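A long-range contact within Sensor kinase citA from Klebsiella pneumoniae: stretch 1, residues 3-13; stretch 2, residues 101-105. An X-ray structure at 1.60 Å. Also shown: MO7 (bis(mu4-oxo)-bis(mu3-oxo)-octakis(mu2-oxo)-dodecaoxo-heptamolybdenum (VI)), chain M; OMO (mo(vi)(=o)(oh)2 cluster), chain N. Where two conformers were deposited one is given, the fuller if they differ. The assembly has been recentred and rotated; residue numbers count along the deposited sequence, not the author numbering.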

# COMPACT_ATOMS: atom_id res chain seq x y z
N ARG A 3 22.10 4.33 -4.19
CA ARG A 3 20.76 4.51 -3.63
C ARG A 3 19.70 4.77 -4.67
O ARG A 3 19.98 5.30 -5.75
N LEU A 4 18.46 4.37 -4.36
CA LEU A 4 17.33 4.70 -5.21
C LEU A 4 16.35 5.44 -4.27
O LEU A 4 15.48 4.81 -3.64
N HIS A 5 16.51 6.77 -4.17
CA HIS A 5 15.68 7.63 -3.30
C HIS A 5 15.44 6.94 -1.97
O HIS A 5 14.31 6.69 -1.54
N TYR A 6 16.54 6.67 -1.29
CA TYR A 6 16.52 5.95 -0.02
C TYR A 6 15.55 6.53 1.01
O TYR A 6 14.73 5.79 1.57
N GLN A 7 15.62 7.84 1.25
CA GLN A 7 14.72 8.42 2.25
C GLN A 7 13.27 8.31 1.86
O GLN A 7 12.41 8.11 2.72
N VAL A 8 12.97 8.50 0.58
CA VAL A 8 11.57 8.37 0.18
C VAL A 8 11.07 6.94 0.43
O VAL A 8 9.96 6.74 0.90
N GLY A 9 11.89 5.95 0.08
CA GLY A 9 11.46 4.57 0.29
C GLY A 9 11.23 4.28 1.77
O GLY A 9 10.25 3.61 2.11
N GLN A 10 12.08 4.82 2.65
CA GLN A 10 11.91 4.58 4.08
C GLN A 10 10.63 5.22 4.58
O GLN A 10 9.94 4.62 5.41
N ARG A 11 10.32 6.42 4.09
CA ARG A 11 9.08 7.13 4.46
C ARG A 11 7.88 6.31 4.00
O ARG A 11 6.89 6.14 4.74
N ALA A 12 7.97 5.78 2.79
CA ALA A 12 6.84 4.98 2.27
C ALA A 12 6.66 3.71 3.10
O ALA A 12 5.51 3.32 3.41
N LEU A 13 7.77 3.07 3.42
CA LEU A 13 7.71 1.82 4.16
C LEU A 13 7.15 2.01 5.57
O LEU A 13 6.28 1.24 6.01
N SER A 101 7.15 4.40 -9.65
CA SER A 101 7.07 4.85 -8.26
C SER A 101 7.76 3.93 -7.29
O SER A 101 7.85 2.73 -7.51
N LEU A 102 8.24 4.51 -6.18
CA LEU A 102 8.87 3.73 -5.11
C LEU A 102 7.70 3.40 -4.16
O LEU A 102 6.97 4.32 -3.78
N ARG A 103 7.53 2.13 -3.78
CA ARG A 103 6.41 1.69 -2.94
C ARG A 103 6.93 1.13 -1.65
O ARG A 103 7.95 0.45 -1.66
N GLY A 104 6.24 1.44 -0.57
CA GLY A 104 6.54 0.76 0.69
C GLY A 104 5.35 -0.20 0.81
O GLY A 104 4.20 0.25 0.72
N LYS A 105 5.61 -1.50 1.01
CA LYS A 105 4.56 -2.51 1.09
C LYS A 105 4.63 -3.23 2.40
O LYS A 105 5.72 -3.48 2.91

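The contact between residues 3-13 and 101-105 buries 340 Å², summed over both sides, and no hydrogen bond crosses it. The axes of helix 6-13 and strand 101-105 come within 6.4 Å at an angle of 36° between their N-to-C directions.

Leu102 carries the largest share, with 120 Å² covered by the other stretch. Its CA-to-CB bond points toward the helix, and chi1 of -157° (t) with chi2 of 57° (p) places its CD2 methyl against the first turn: CD2 lies 3.3 Å from His5 O and 3.3 Å from Gly9 N. These two backbone atoms are themselves joined by the hydrogen bond Gly9 N to His5 O, 3.0 Å long, so the methyl packs against a backbone link that is already satisfied. The same CD2 is 4.1 Å from Val8 CG1, an apolar contact made with Val8 at chi1 173° (t). Leu4, in the t, p rotamer, also points toward the strand and adds the apolar pair Leu4 CD2 to Leu102 CD1 at 4.0 Å. Gly9 is tightly fitted here: an ideal CB on it would lie 3.2 Å from Leu102 CD2.

Gly104, with 50 Å² covered, marks the closest backbone approach, its CA lying 3.8 Å from Leu13 CA. A CB built here would point toward the helix and fall 2.3 Å from both Leu13 N and Ala12 C, which is a clash; the absence of a side chain permits this spacing. Ala12, covered over 39 Å², points its methyl toward the strand and brings CB to 3.6 Å from Gly104 N. Leu13 (t, p) leaves its backbone sideways, but its end comes nearer, with CD1 3.7 Å from Lys105 O.

The CA-to-CB bonds of Arg103 and Lys105 point away from the helix. Arg103 NH1 donates to OR1 of the OMO cluster at 2.9 Å (N-H...O angle 155°), while the bond from Arg103 NE to Ser101 O, at 3.3 Å and 122°, is weak.

The heptamolybdate MO7 binds at the helix start, where the N-cap residue His5 donates ND1 to MO7 O9 at 2.7 Å and 166°. Backbone amides in the first turn have no earlier helical carbonyl to bond, and the cluster accepts from them, most clearly Tyr6 N to MO7 O24 at 2.9 Å and Gln7 N to MO7 O15 at 2.8 Å. Gln7 NE2 reaches MO7 O16 at 3.1 Å.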

# COMPACT_ATOMS: atom_id res chain seq x y z
CB ARG A 3 20.74 5.72 -2.69
CG ARG A 3 21.63 5.61 -1.46
CD ARG A 3 21.57 6.90 -0.65
NE ARG A 3 21.91 6.65 0.75
CZ ARG A 3 21.66 7.50 1.73
NH1 ARG A 3 21.06 8.66 1.47
NH2 ARG A 3 22.01 7.21 2.98
CB LEU A 4 16.64 3.46 -5.80
CG LEU A 4 15.46 3.81 -6.73
CD1 LEU A 4 15.91 4.66 -7.94
CD2 LEU A 4 14.79 2.51 -7.19
CB HIS A 5 14.37 7.93 -4.01
CG HIS A 5 14.60 8.44 -5.39
ND1 HIS A 5 15.15 9.70 -5.58
CD2 HIS A 5 14.48 7.80 -6.59
CE1 HIS A 5 15.34 9.80 -6.89
NE2 HIS A 5 14.95 8.69 -7.55
CB TYR A 6 17.92 5.96 0.57
CG TYR A 6 17.98 5.32 1.92
CD1 TYR A 6 17.87 3.95 2.04
CD2 TYR A 6 18.08 6.10 3.09
CE1 TYR A 6 17.83 3.34 3.29
CE2 TYR A 6 18.05 5.49 4.35
CZ TYR A 6 17.92 4.12 4.43
OH TYR A 6 17.90 3.50 5.67
CB GLN A 7 15.06 9.89 2.54
CG GLN A 7 16.35 10.05 3.34
CD GLN A 7 16.39 11.45 4.02
OE1 GLN A 7 15.46 11.82 4.72
NE2 GLN A 7 17.45 12.21 3.79
CB VAL A 8 11.43 8.71 -1.32
CG1 VAL A 8 9.99 8.40 -1.82
CG2 VAL A 8 11.76 10.25 -1.48
CB GLN A 10 13.15 5.08 4.85
CG GLN A 10 14.40 4.24 4.57
CD GLN A 10 14.20 2.74 4.88
OE1 GLN A 10 14.01 2.37 6.03
NE2 GLN A 10 14.21 1.90 3.85
CB ARG A 11 9.04 8.54 3.79
CG ARG A 11 9.59 9.68 4.65
CD ARG A 11 8.56 10.10 5.75
NE ARG A 11 7.41 10.82 5.16
CZ ARG A 11 6.19 10.86 5.69
NH1 ARG A 11 5.92 10.21 6.83
NH2 ARG A 11 5.22 11.54 5.07
CB ALA A 12 7.13 4.60 0.80
CB LEU A 13 9.10 1.16 4.20
CG LEU A 13 9.20 -0.15 5.01
CD1 LEU A 13 8.19 -1.18 4.48
CD2 LEU A 13 10.65 -0.63 4.92
CB SER A 101 5.58 4.91 -7.84
OG SER A 101 4.90 3.64 -8.03
CB LEU A 102 9.90 4.61 -4.40
CG LEU A 102 11.04 3.94 -3.63
CD1 LEU A 102 11.82 3.02 -4.54
CD2 LEU A 102 11.95 5.01 -3.06
CB ARG A 103 5.65 0.51 -3.58
CG ARG A 103 5.06 0.80 -4.96
CD ARG A 103 6.02 0.27 -6.14
NE ARG A 103 5.25 0.63 -7.33
CZ ARG A 103 4.30 -0.13 -7.87
NH1 ARG A 103 4.05 -1.34 -7.39
NH2 ARG A 103 3.49 0.39 -8.83
CB LYS A 105 4.74 -3.54 -0.00
CG LYS A 105 4.88 -2.94 -1.44
CD LYS A 105 3.83 -3.56 -2.36
CE LYS A 105 4.14 -3.27 -3.77
NZ LYS A 105 3.03 -3.83 -4.60
MO1 MO7 M . 18.53 12.99 -2.73
O1 MO7 M . 19.06 13.00 -1.20
O2 MO7 M . 17.69 12.69 -4.64
O3 MO7 M . 16.66 13.34 -2.43
O4 MO7 M . 19.00 14.62 -3.32
O5 MO7 M . 17.73 10.97 -2.17
MO2 MO7 M . 18.26 14.53 -5.63
O6 MO7 M . 17.68 14.36 -7.15
O7 MO7 M . 16.63 14.94 -4.78
O8 MO7 M . 18.99 16.13 -5.63
MO3 MO7 M . 15.63 13.23 -4.41
O9 MO7 M . 15.31 11.47 -3.57
O10 MO7 M . 15.15 12.82 -6.01
O11 MO7 M . 14.25 14.06 -3.81
MO4 MO7 M . 15.72 11.42 -1.65
O12 MO7 M . 16.71 11.81 -0.04
O13 MO7 M . 14.36 12.42 -1.14
O14 MO7 M . 15.19 9.76 -1.35
MO5 MO7 M . 18.37 10.86 -0.16
O15 MO7 M . 17.83 9.31 0.39
O16 MO7 M . 19.14 11.52 1.24
O17 MO7 M . 19.85 11.87 -3.51
O18 MO7 M . 19.81 13.45 -5.86
O19 MO7 M . 19.91 10.34 -1.17
MO6 MO7 M . 19.26 11.57 -5.58
MO7 MO7 M . 19.37 9.76 -2.89
O20 MO7 M . 18.66 9.95 -4.64
O21 MO7 M . 18.48 11.32 -7.00
O22 MO7 M . 20.89 11.00 -5.89
O23 MO7 M . 21.03 9.34 -3.37
O24 MO7 M . 18.67 8.21 -2.49
OM1 OMO N . 0.12 -2.22 -10.88
MO OMO N . 0.62 -2.46 -9.08
OR1 OMO N . 2.30 -2.69 -9.27
OM2 OMO N . 0.01 -4.07 -8.82